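Local coordinates for protein diaminobutyrate-pyruvate transaminase and L-2,4-diaminobutyrate decarboxylase (Vibrio parahaemolyticus, PDB 2QMA) that probably acts as the pyridoxal-phosphate-dependent decarboxylase part, at the C-terminal end, of a fused transaminase and L-2,4-diaminobutyrate decarboxylase, at residues 88-91 against 92-96; 60-63 against 64-68; 320-323 against 324-327; 374-377 against 378-381; 70-73 against 74-77. All coordinates share one frame; numbering follows the deposited sequence.

Contact 1: 88-91 against 92-96; sequences AELV and AKNAI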
loop_
_atom_site.group_PDB
_atom_site.type_symbol
_atom_site.label_atom_id
_atom_site.label_comp_id
_atom_site.label_asym_id
_atom_site.label_seq_id
_atom_site.Cartn_x
_atom_site.Cartn_y
_atom_site.Cartn_z
ATOM N N ALA A 88 13.612 9.307 17.079
ATOM C CA ALA A 88 14.255 8.138 17.679
ATOM C C ALA A 88 13.871 8.069 19.160
ATOM O O ALA A 88 13.482 7.025 19.672
ATOM C CB ALA A 88 15.778 8.185 17.500
ATOM N N GLU A 89 13.935 9.210 19.822
ATOM C CA GLU A 89 13.696 9.290 21.249
ATOM C C GLU A 89 12.268 9.002 21.665
ATOM O O GLU A 89 12.041 8.296 22.637
ATOM C CB GLU A 89 14.132 10.653 21.795
ATOM C CG GLU A 89 13.922 10.787 23.316
ATOM C CD GLU A 89 14.897 9.966 24.167
ATOM O OE1 GLU A 89 15.939 9.472 23.665
ATOM O OE2 GLU A 89 14.615 9.825 25.377
ATOM N N LEU A 90 11.308 9.565 20.947
ATOM C CA LEU A 90 9.910 9.484 21.356
ATOM C C LEU A 90 9.149 8.341 20.652
ATOM O O LEU A 90 8.369 7.599 21.265
ATOM C CB LEU A 90 9.227 10.850 21.111
ATOM C CG LEU A 90 7.732 10.973 21.425
ATOM C CD1 LEU A 90 7.512 10.756 22.927
ATOM C CD2 LEU A 90 7.160 12.327 20.919
ATOM N N VAL A 91 9.391 8.202 19.364
ATOM C CA VAL A 91 8.612 7.274 18.561
ATOM C C VAL A 91 9.272 5.868 18.594
ATOM O O VAL A 91 8.645 4.869 19.031
ATOM C CB VAL A 91 8.415 7.844 17.138
ATOM C CG1 VAL A 91 7.591 6.864 16.229
ATOM C CG2 VAL A 91 7.717 9.216 17.202
ATOM N N ALA A 92 10.543 5.812 18.179
ATOM C CA ALA A 92 11.254 4.540 18.003
ATOM C C ALA A 92 11.447 3.840 19.334
ATOM O O ALA A 92 11.163 2.648 19.457
ATOM C CB ALA A 92 12.605 4.764 17.292
ATOM N N LYS A 93 11.970 4.574 20.326
ATOM C CA LYS A 93 12.196 4.010 21.656
ATOM C C LYS A 93 10.933 3.350 22.258
ATOM O O LYS A 93 11.060 2.414 23.058
ATOM C CB LYS A 93 12.744 5.093 22.601
ATOM C CG LYS A 93 13.185 4.591 23.943
ATOM C CD LYS A 93 13.898 5.705 24.748
ATOM C CE LYS A 93 14.494 5.159 26.041
ATOM N NZ LYS A 93 14.796 6.245 27.038
ATOM N N ASN A 94 9.750 3.864 21.905
ATOM C CA ASN A 94 8.480 3.388 22.464
ATOM C C ASN A 94 7.627 2.529 21.516
ATOM O O ASN A 94 6.418 2.388 21.720
ATOM C CB ASN A 94 7.666 4.554 22.997
ATOM C CG ASN A 94 8.354 5.272 24.174
ATOM O OD1 ASN A 94 8.677 4.649 25.190
ATOM N ND2 ASN A 94 8.606 6.564 24.013
ATOM N N ALA A 95 8.265 1.973 20.495
ATOM C CA ALA A 95 7.616 1.125 19.483
ATOM C C ALA A 95 7.513 -0.337 19.969
ATOM O O ALA A 95 8.001 -0.686 21.039
ATOM C CB ALA A 95 8.394 1.200 18.202
ATOM N N ILE A 96 6.884 -1.187 19.168
ATOM C CA ILE A 96 6.821 -2.601 19.491
ATOM C C ILE A 96 7.980 -3.270 18.743
ATOM O O ILE A 96 8.019 -3.244 17.497
ATOM C CB ILE A 96 5.423 -3.216 19.031
ATOM C CG1 ILE A 96 4.206 -2.556 19.739
ATOM C CG2 ILE A 96 5.458 -4.758 19.136
ATOM C CD1 ILE A 96 4.031 -2.922 21.280
#
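The carboxamide of N94 is the flat group facing the preceding helix, and L90 O lies at its edge: N94 ND2 donates to L90 O at 2.9 Å, with the oxygen only 13° out of the amide plane, though the donor is tilted 28° from the carbonyl plane. At another corner of the same amide, N94 OD1 takes a hydrogen bond from S57 OG, so both ends of the group are tied and its flip is fixed. L64 of helix 61-69 packs against N94 as well. This is the C-terminal end of helix 80-92, which widens into a pi-type turn and runs straight into a type I beta turn from A92 to A95.

The wide turn shows in K93 N, which skips a residue beyond the alpha spacing and donates to A88 O at 3.0 Å, nearly along the C=O axis. Next along, N94 N makes only a weak bond to V91 O (3.2 Å). V91 O has another partner across the dimer, S137 OG of the second subunit, and the V91 side chain packs on V141 there. A chi1 of -64° sets N94 CG beside its own backbone N and turns the amide back along the helix to L90.

On the exposed side E89 and K93 lie side by side and point the same way. Their salt bridge is long, with E89 OE2 4.0 Å from K93 NZ. The aliphatic root of the lysine sits closer, K93 CB resting 3.3 Å from E89 O.

Contact 2: 60-63 against 64-68; sequences DPKA and LEDAI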
loop_
_atom_site.group_PDB
_atom_site.type_symbol
_atom_site.label_atom_id
_atom_site.label_comp_id
_atom_site.label_asym_id
_atom_site.label_seq_id
_atom_site.Cartn_x
_atom_site.Cartn_y
_atom_site.Cartn_z
ATOM N N ASP A 60 3.501 4.485 29.999
ATOM C CA ASP A 60 2.058 4.665 30.070
ATOM C C ASP A 60 1.550 5.140 28.697
ATOM O O ASP A 60 2.096 6.098 28.148
ATOM C CB ASP A 60 1.732 5.701 31.159
ATOM C CG ASP A 60 0.242 5.984 31.286
ATOM O OD1 ASP A 60 -0.549 5.033 31.503
ATOM O OD2 ASP A 60 -0.140 7.161 31.176
ATOM N N PRO A 61 0.566 4.424 28.110
ATOM C CA PRO A 61 0.122 4.848 26.787
ATOM C C PRO A 61 -0.443 6.279 26.794
ATOM O O PRO A 61 -0.204 7.034 25.848
ATOM C CB PRO A 61 -0.933 3.805 26.437
ATOM C CG PRO A 61 -0.486 2.559 27.184
ATOM C CD PRO A 61 -0.150 3.193 28.518
ATOM N N LYS A 62 -1.130 6.674 27.868
ATOM C CA LYS A 62 -1.638 8.054 27.932
ATOM C C LYS A 62 -0.522 9.113 27.869
ATOM O O LYS A 62 -0.661 10.104 27.154
ATOM C CB LYS A 62 -2.573 8.286 29.122
ATOM C CG LYS A 62 -3.564 9.448 28.869
ATOM C CD LYS A 62 -3.806 10.300 30.108
ATOM C CE LYS A 62 -4.480 11.624 29.761
ATOM N NZ LYS A 62 -3.847 12.744 30.491
ATOM N N ALA A 63 0.575 8.867 28.592
ATOM C CA ALA A 63 1.787 9.688 28.566
ATOM C C ALA A 63 2.403 9.742 27.167
ATOM O O ALA A 63 2.775 10.798 26.701
ATOM C CB ALA A 63 2.803 9.146 29.547
ATOM N N LEU A 64 2.515 8.594 26.508
ATOM C CA LEU A 64 3.100 8.569 25.172
ATOM C C LEU A 64 2.218 9.340 24.168
ATOM O O LEU A 64 2.731 10.100 23.346
ATOM C CB LEU A 64 3.371 7.111 24.731
ATOM C CG LEU A 64 3.743 6.771 23.283
ATOM C CD1 LEU A 64 5.095 7.343 22.885
ATOM C CD2 LEU A 64 3.716 5.251 23.062
ATOM N N GLU A 65 0.905 9.129 24.239
ATOM C CA GLU A 65 -0.034 9.803 23.348
ATOM C C GLU A 65 0.012 11.322 23.577
ATOM O O GLU A 65 -0.033 12.109 22.617
ATOM C CB GLU A 65 -1.452 9.250 23.548
ATOM C CG GLU A 65 -2.541 10.041 22.860
ATOM C CD GLU A 65 -3.930 9.476 23.082
ATOM O OE1 GLU A 65 -4.224 9.037 24.215
ATOM O OE2 GLU A 65 -4.739 9.475 22.111
ATOM N N ASP A 66 0.117 11.720 24.851
ATOM C CA ASP A 66 0.150 13.140 25.187
ATOM C C ASP A 66 1.381 13.791 24.573
ATOM O O ASP A 66 1.274 14.863 23.958
ATOM C CB ASP A 66 0.132 13.376 26.711
ATOM C CG ASP A 66 -1.263 13.197 27.339
ATOM O OD1 ASP A 66 -2.277 13.106 26.610
ATOM O OD2 ASP A 66 -1.332 13.134 28.604
ATOM N N ALA A 67 2.530 13.120 24.726
ATOM C CA ALA A 67 3.821 13.625 24.232
ATOM C C ALA A 67 3.826 13.760 22.718
ATOM O O ALA A 67 4.281 14.770 22.171
ATOM C CB ALA A 67 4.974 12.721 24.692
ATOM N N ILE A 68 3.306 12.738 22.041
ATOM C CA ILE A 68 3.117 12.786 20.591
ATOM C C ILE A 68 2.171 13.922 20.133
ATOM O O ILE A 68 2.499 14.664 19.216
ATOM C CB ILE A 68 2.690 11.384 20.028
ATOM C CG1 ILE A 68 3.923 10.492 20.042
ATOM C CG2 ILE A 68 2.141 11.487 18.584
ATOM C CD1 ILE A 68 3.609 9.005 20.089
#
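K62 and D66 face each other one helical turn apart, in an i to i+4 salt bridge on the surface of helix 61-69, at the very start of that helix. Its opening is marked by D60 at the N-cap position: D60 OD2 accepts from A63 N at 3.2 Å, met from well above the carboxylate plane (45° out of it), so the carboxylate ties down an amide of the first turn.

From there the backbone ladder runs regularly. L64 N donates to D60 O, E65 N to P61 O, D66 N to K62 O at 2.9 Å, and A67 N to A63 O. P61 directly follows the cap residue, where its missing N-H costs the helix nothing.

The salt bridge itself joins K62 NZ and D66 OD2 at 3.2 Å, the oxygen offering its syn lone pair. The D66 carboxylate leans back over the preceding turn, its CG pointing away from the residue's own carbonyl carbon (chi1 -77°), and D66 CB rests 3.4 Å from K62 O. The lysine chain is bent at chi2 and again at chi4, so that CE comes 3.7 Å from D66 OD2 and the ammonium curls in beyond it.

L64 is buried, packing on Y56 and M59, while P61, E65 and I68 touch Y140 of the second subunit. D60, at the N-cap, would probably suit the positive end of the helix dipole; D66, further along the helix, has its charge offset by K62.

Contact 3: 320-323 against 324-327; sequences SVDF and HKLF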
loop_
_atom_site.group_PDB
_atom_site.type_symbol
_atom_site.label_atom_id
_atom_site.label_comp_id
_atom_site.label_asym_id
_atom_site.label_seq_id
_atom_site.Cartn_x
_atom_site.Cartn_y
_atom_site.Cartn_z
ATOM N N SER A 320 -3.213 -15.743 -2.911
ATOM C CA SER A 320 -2.543 -14.636 -2.251
ATOM C C SER A 320 -1.349 -15.096 -1.382
ATOM O O SER A 320 -1.379 -16.128 -0.708
ATOM C CB SER A 320 -3.474 -13.676 -1.583
ATOM O OG SER A 320 -4.240 -14.251 -0.587
ATOM N N VAL A 321 -0.274 -14.340 -1.504
ATOM C CA VAL A 321 1.023 -14.633 -0.886
ATOM C C VAL A 321 1.409 -13.340 -0.129
ATOM O O VAL A 321 1.403 -12.260 -0.718
ATOM C CB VAL A 321 2.135 -14.938 -1.960
ATOM C CG1 VAL A 321 3.439 -15.314 -1.255
ATOM C CG2 VAL A 321 1.705 -16.010 -2.954
ATOM N N ASP A 322 1.646 -13.447 1.176
ATOM C CA ASP A 322 2.100 -12.298 1.965
ATOM C C ASP A 322 3.539 -12.453 2.360
ATOM O O ASP A 322 3.824 -13.243 3.253
ATOM C CB ASP A 322 1.276 -12.152 3.240
ATOM C CG ASP A 322 0.423 -10.936 3.225
ATOM O OD1 ASP A 322 0.431 -10.259 2.170
ATOM O OD2 ASP A 322 -0.269 -10.666 4.243
ATOM N N PHE A 323 4.434 -11.717 1.699
ATOM C CA PHE A 323 5.856 -11.785 2.010
ATOM C C PHE A 323 6.201 -11.121 3.343
ATOM O O PHE A 323 7.217 -11.453 3.954
ATOM C CB PHE A 323 6.668 -11.150 0.898
ATOM C CG PHE A 323 6.422 -11.762 -0.448
ATOM C CD1 PHE A 323 6.948 -13.005 -0.754
ATOM C CD2 PHE A 323 5.641 -11.091 -1.391
ATOM C CE1 PHE A 323 6.708 -13.587 -1.989
ATOM C CE2 PHE A 323 5.381 -11.644 -2.620
ATOM C CZ PHE A 323 5.920 -12.894 -2.939
ATOM N N HIS A 324 5.356 -10.191 3.788
ATOM C CA HIS A 324 5.616 -9.519 5.026
ATOM C C HIS A 324 5.110 -10.304 6.206
ATOM O O HIS A 324 5.031 -9.781 7.303
ATOM C CB HIS A 324 5.124 -8.052 5.033
ATOM C CG HIS A 324 3.671 -7.885 4.729
ATOM N ND1 HIS A 324 2.668 -8.372 5.546
ATOM C CD2 HIS A 324 3.050 -7.218 3.732
ATOM C CE1 HIS A 324 1.492 -8.026 5.054
ATOM N NE2 HIS A 324 1.696 -7.335 3.947
ATOM N N LYS A 325 4.751 -11.561 5.976
ATOM C CA LYS A 325 4.541 -12.481 7.074
ATOM C C LYS A 325 5.776 -13.419 7.169
ATOM O O LYS A 325 6.872 -12.991 7.596
ATOM C CB LYS A 325 3.181 -13.212 6.960
ATOM C CG LYS A 325 1.975 -12.297 7.261
ATOM C CD LYS A 325 0.649 -12.968 6.945
ATOM C CE LYS A 325 -0.539 -12.279 7.578
ATOM N NZ LYS A 325 -1.005 -10.990 7.004
ATOM N N LEU A 326 5.631 -14.668 6.749
ATOM C CA LEU A 326 6.661 -15.652 7.017
ATOM C C LEU A 326 7.866 -15.548 6.075
ATOM O O LEU A 326 8.896 -16.190 6.300
ATOM C CB LEU A 326 6.018 -17.038 6.939
ATOM C CG LEU A 326 6.514 -18.269 7.674
ATOM C CD1 LEU A 326 6.941 -18.044 9.127
ATOM C CD2 LEU A 326 5.450 -19.403 7.498
ATOM N N PHE A 327 7.766 -14.727 5.031
ATOM C CA PHE A 327 8.962 -14.438 4.196
ATOM C C PHE A 327 9.853 -13.308 4.764
ATOM O O PHE A 327 10.891 -12.959 4.176
ATOM C CB PHE A 327 8.570 -14.032 2.787
ATOM C CG PHE A 327 8.006 -15.152 1.910
ATOM C CD1 PHE A 327 8.807 -15.786 0.945
ATOM C CD2 PHE A 327 6.643 -15.478 1.970
ATOM C CE1 PHE A 327 8.264 -16.767 0.080
ATOM C CE2 PHE A 327 6.105 -16.444 1.143
ATOM C CZ PHE A 327 6.911 -17.085 0.178
#
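V321, near the end of strand 318-322, sends CG1 to the ring of F327, 3.8 Å from CE2; the same methyl lies 3.7 Å above the plane of the F323 ring, toward its rim. D322 follows, its CB aimed at the loop ahead. D322 OD2 forms a salt bridge with K325 NZ at 2.9 Å, the nitrogen lying close to the line of the C-O bond, while H324 CE1 comes within 3.3 Å of that same oxygen. The carboxylate and imidazole planes stand 48° apart. The backbone turns back here in a type I beta turn from D322 to K325, closed by a weak bond, K325 N to D322 O at 3.3 Å.

The strand belongs to the central mixed sheet of the type I pyridoxal-phosphate fold, and the loop leaves its end. K325 is the lysine predicted to carry the cofactor, which is not attached in this structure; a histidine just before that lysine is familiar in the decarboxylase family.

F323, the last residue of the segment, turns its edge to F327 in a T-shaped pair, centroids 4.8 Å apart and planes at 68°. F323 CD1 stands over the centre of the F327 ring, 3.5 Å above its plane, and the F323 ring also meets that of F163, nearly parallel to it.

Contact 4: 374-377 against 378-381; sequences RFDA and LKVF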
loop_
_atom_site.group_PDB
_atom_site.type_symbol
_atom_site.label_atom_id
_atom_site.label_comp_id
_atom_site.label_asym_id
_atom_site.label_seq_id
_atom_site.Cartn_x
_atom_site.Cartn_y
_atom_site.Cartn_z
ATOM N N ARG A 374 4.269 1.322 -4.946
ATOM C CA ARG A 374 5.677 1.343 -4.600
ATOM C C ARG A 374 6.387 0.053 -5.023
ATOM O O ARG A 374 5.768 -0.989 -5.291
ATOM C CB ARG A 374 5.951 1.766 -3.131
ATOM C CG ARG A 374 5.979 0.701 -2.135
ATOM C CD ARG A 374 5.802 1.156 -0.688
ATOM N NE ARG A 374 6.885 2.003 -0.161
ATOM C CZ ARG A 374 8.038 1.548 0.351
ATOM N NH1 ARG A 374 8.953 2.419 0.811
ATOM N NH2 ARG A 374 8.283 0.245 0.427
ATOM N N PHE A 375 7.705 0.178 -5.124
ATOM C CA PHE A 375 8.577 -0.869 -5.658
ATOM C C PHE A 375 8.871 -1.939 -4.574
ATOM O O PHE A 375 10.032 -2.263 -4.289
ATOM C CB PHE A 375 9.852 -0.152 -6.203
ATOM C CG PHE A 375 10.853 -1.063 -6.929
ATOM C CD1 PHE A 375 10.523 -2.359 -7.334
ATOM C CD2 PHE A 375 12.123 -0.569 -7.234
ATOM C CE1 PHE A 375 11.458 -3.169 -8.009
ATOM C CE2 PHE A 375 13.068 -1.377 -7.912
ATOM C CZ PHE A 375 12.720 -2.674 -8.295
ATOM N N ASP A 376 7.827 -2.504 -3.980
ATOM C CA ASP A 376 8.034 -3.536 -2.967
ATOM C C ASP A 376 8.745 -4.844 -3.466
ATOM O O ASP A 376 9.355 -5.598 -2.682
ATOM C CB ASP A 376 6.694 -3.900 -2.295
ATOM C CG ASP A 376 6.139 -2.768 -1.460
ATOM O OD1 ASP A 376 6.946 -2.164 -0.739
ATOM O OD2 ASP A 376 4.908 -2.471 -1.548
ATOM N N ALA A 377 8.633 -5.112 -4.754
ATOM C CA ALA A 377 9.136 -6.375 -5.318
ATOM C C ALA A 377 10.661 -6.405 -5.179
ATOM O O ALA A 377 11.273 -7.484 -5.246
ATOM C CB ALA A 377 8.722 -6.508 -6.767
ATOM N N LEU A 378 11.267 -5.234 -4.949
ATOM C CA LEU A 378 12.752 -5.157 -4.834
ATOM C C LEU A 378 13.187 -5.957 -3.621
ATOM O O LEU A 378 14.187 -6.669 -3.674
ATOM C CB LEU A 378 13.304 -3.713 -4.807
ATOM C CG LEU A 378 14.856 -3.580 -4.694
ATOM C CD1 LEU A 378 15.571 -4.085 -5.951
ATOM C CD2 LEU A 378 15.347 -2.126 -4.374
ATOM N N LYS A 379 12.381 -5.902 -2.554
ATOM C CA LYS A 379 12.641 -6.642 -1.334
ATOM C C LYS A 379 12.825 -8.145 -1.645
ATOM O O LYS A 379 13.831 -8.715 -1.236
ATOM C CB LYS A 379 11.502 -6.475 -0.330
ATOM C CG LYS A 379 11.222 -5.031 0.071
ATOM C CD LYS A 379 9.831 -4.959 0.734
ATOM C CE LYS A 379 9.377 -3.570 0.832
ATOM N NZ LYS A 379 8.201 -3.453 1.746
ATOM N N VAL A 380 11.865 -8.756 -2.350
ATOM C CA VAL A 380 11.942 -10.190 -2.629
ATOM C C VAL A 380 13.111 -10.440 -3.600
ATOM O O VAL A 380 13.832 -11.446 -3.473
ATOM C CB VAL A 380 10.628 -10.757 -3.212
ATOM C CG1 VAL A 380 10.733 -12.276 -3.399
ATOM C CG2 VAL A 380 9.408 -10.402 -2.335
ATOM N N PHE A 381 13.285 -9.559 -4.586
ATOM C CA PHE A 381 14.335 -9.719 -5.596
ATOM C C PHE A 381 15.693 -9.781 -4.890
ATOM O O PHE A 381 16.501 -10.681 -5.170
ATOM C CB PHE A 381 14.242 -8.580 -6.630
ATOM C CG PHE A 381 15.278 -8.615 -7.728
ATOM C CD1 PHE A 381 15.159 -9.495 -8.794
ATOM C CD2 PHE A 381 16.319 -7.690 -7.743
ATOM C CE1 PHE A 381 16.071 -9.472 -9.843
ATOM C CE2 PHE A 381 17.238 -7.679 -8.789
ATOM C CZ PHE A 381 17.106 -8.561 -9.837
#
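F375 and L378 make the closely packed apolar part of this contact: L378 CB sits over the centre of the F375 ring, 3.7 Å from the centroid and 12° off the normal, a CH-pi contact. F375 CG is anti to the backbone N (chi1 -175°), which swings the ring out over the start of helix 377-386. The ring also packs on A138 and V141 of helix 136-152 and on V91 of the second subunit. F375 is the centre of an inverse gamma turn, and beneath its ring the backbone bends into the helix: L378 N donates to F375 O and K379 N to D376 O, each donor standing well above the carbonyl plane. F381 N to A377 O, at 3.0 Å, is the first bond with i to i+4 spacing, and it lies in the carbonyl plane.

The polar flank is gripped by charge instead, and neither side is open to solvent. D376 OD1 accepts from R374 NH2 at 3.0 Å, in the guanidinium plane, and more weakly from K379 NZ at 3.1 Å, whose extended chain runs alongside the aspartate. K379 NZ and R374 NH2 are 3.9 Å apart, held round shared carboxylates. Both also reach E119, K379 adds the carbonyls of T330 and S332, and D376 OD2 binds S332 OG.

R374 reaches further, its NH1 pairing with E119 of the second subunit and its NE with the carbonyl of I331 there. R374 thus extends its network with D376 and K379 to the second subunit. Each subunit brings R374 and K379 against D376 and E119, so the buried charges probably come close to balance, and the aspartate is likely to stay ionised.

Contact 5: 70-73 against 74-77; sequences AVDL and DNKN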
loop_
_atom_site.group_PDB
_atom_site.type_symbol
_atom_site.label_atom_id
_atom_site.label_comp_id
_atom_site.label_asym_id
_atom_site.label_seq_id
_atom_site.Cartn_x
_atom_site.Cartn_y
_atom_site.Cartn_z
ATOM N N ALA A 70 1.565 16.680 21.605
ATOM C CA ALA A 70 2.156 17.970 21.940
ATOM C C ALA A 70 3.165 18.412 20.881
ATOM O O ALA A 70 3.563 19.562 20.856
ATOM C CB ALA A 70 2.817 17.927 23.359
ATOM N N VAL A 71 3.581 17.516 19.999
ATOM C CA VAL A 71 4.577 17.872 18.975
ATOM C C VAL A 71 4.119 18.993 18.026
ATOM O O VAL A 71 3.017 18.958 17.527
ATOM C CB VAL A 71 5.088 16.617 18.234
ATOM C CG1 VAL A 71 5.998 16.990 17.061
ATOM C CG2 VAL A 71 5.799 15.656 19.236
ATOM N N ASP A 72 4.967 20.012 17.835
ATOM C CA ASP A 72 4.691 21.126 16.908
ATOM C C ASP A 72 4.966 20.758 15.419
ATOM O O ASP A 72 6.128 20.626 14.999
ATOM C CB ASP A 72 5.507 22.360 17.311
ATOM C CG ASP A 72 5.136 23.610 16.531
ATOM O OD1 ASP A 72 4.199 23.585 15.721
ATOM O OD2 ASP A 72 5.764 24.662 16.770
ATOM N N LEU A 73 3.900 20.651 14.626
ATOM C CA LEU A 73 4.015 20.384 13.173
ATOM C C LEU A 73 3.858 21.678 12.329
ATOM O O LEU A 73 3.610 21.629 11.113
ATOM C CB LEU A 73 2.958 19.345 12.741
ATOM C CG LEU A 73 2.865 18.047 13.530
ATOM C CD1 LEU A 73 1.744 17.136 12.976
ATOM C CD2 LEU A 73 4.242 17.320 13.523
ATOM N N ASP A 74 3.973 22.846 12.973
ATOM C CA ASP A 74 3.696 24.090 12.263
ATOM C C ASP A 74 4.863 25.070 12.355
ATOM O O ASP A 74 5.320 25.574 11.338
ATOM C CB ASP A 74 2.435 24.766 12.808
ATOM C CG ASP A 74 1.178 24.039 12.431
ATOM O OD1 ASP A 74 0.865 23.983 11.233
ATOM O OD2 ASP A 74 0.478 23.555 13.333
ATOM N N ASN A 75 5.342 25.301 13.580
ATOM C CA ASN A 75 6.308 26.360 13.881
ATOM C C ASN A 75 7.616 25.831 14.440
ATOM O O ASN A 75 8.459 26.604 14.936
ATOM C CB ASN A 75 5.705 27.343 14.875
ATOM C CG ASN A 75 4.448 27.963 14.354
ATOM O OD1 ASN A 75 4.432 28.561 13.274
ATOM N ND2 ASN A 75 3.371 27.805 15.104
ATOM N N LYS A 76 7.795 24.515 14.359
ATOM C CA LYS A 76 9.041 23.891 14.805
ATOM C C LYS A 76 10.134 24.188 13.791
ATOM O O LYS A 76 11.095 24.868 14.125
ATOM C CB LYS A 76 8.864 22.390 15.011
ATOM C CG LYS A 76 10.063 21.722 15.647
ATOM C CD LYS A 76 9.632 20.373 16.190
ATOM C CE LYS A 76 10.807 19.644 16.799
ATOM N NZ LYS A 76 10.325 18.406 17.495
ATOM N N ASN A 77 9.953 23.711 12.548
ATOM C CA ASN A 77 10.894 23.938 11.431
ATOM C C ASN A 77 12.364 23.732 11.811
ATOM O O ASN A 77 13.215 24.595 11.542
ATOM C CB ASN A 77 10.644 25.325 10.802
ATOM C CG ASN A 77 9.178 25.537 10.449
ATOM O OD1 ASN A 77 8.491 24.580 10.094
ATOM N ND2 ASN A 77 8.684 26.783 10.576
HETATM O O HOH W 1 1.024 21.322 15.418
#
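D72 OD1 takes two backbone amides at once, D74 N at 2.9 Å and N75 N at 3.0 Å, so the carboxylate stands in for the carbonyl that would otherwise close this bend; the first bond makes an Asx turn. Both donors approach from the same face of the carboxylate, above its plane, and the N75 bond is nearly straight at 174°. With chi1 at -172° the D72 carboxylate extends away from its own N-H and over the bend. N75 CB packs 3.3 Å from D72 OD2, and K76 CB comes equally near D72 O, an oxygen with no partner in the model though the contact buries it.

One shell out, a water accepts from L73 N and donates to D74 OD2, bridging the two residues. The loop, between helices 61-69 and 80-92, is then fixed from outside. D74 OD1 binds K152 NZ and W148 NE1 of the second subunit, and K76 NZ meets D86 of its own chain and Q385 of the second subunit.

D74 and D72 bring like charges within 4.4 Å (OD1 of D72 to OD2 of D74). The two amides on D72 and the lysine of the partner on D74 would probably ease that repulsion and favour both as carboxylates.

Contacts 2, 5 and 1 follow one another along the chain on one side of its centre. Contacts 1 and 2 interlock, their centres 12 Å apart, as L90 packs on L64, A67 and I68; contact 5, in the loop between their helices, reaches contact 1 where V71 touches L90. All three also lean on the second subunit. Contact 3 holds the predicted cofactor lysine, K325, and is the deepest, 6 Å from the chain's centre to its own. Contact 4 touches it through F323 and V380, the side chain of V380 lying about 12 Å from that of K325. Contacts 1 and 4 stay about 16 Å apart at their nearest atoms within the chain, yet V91 of one subunit meets F375 of the other across the boundary.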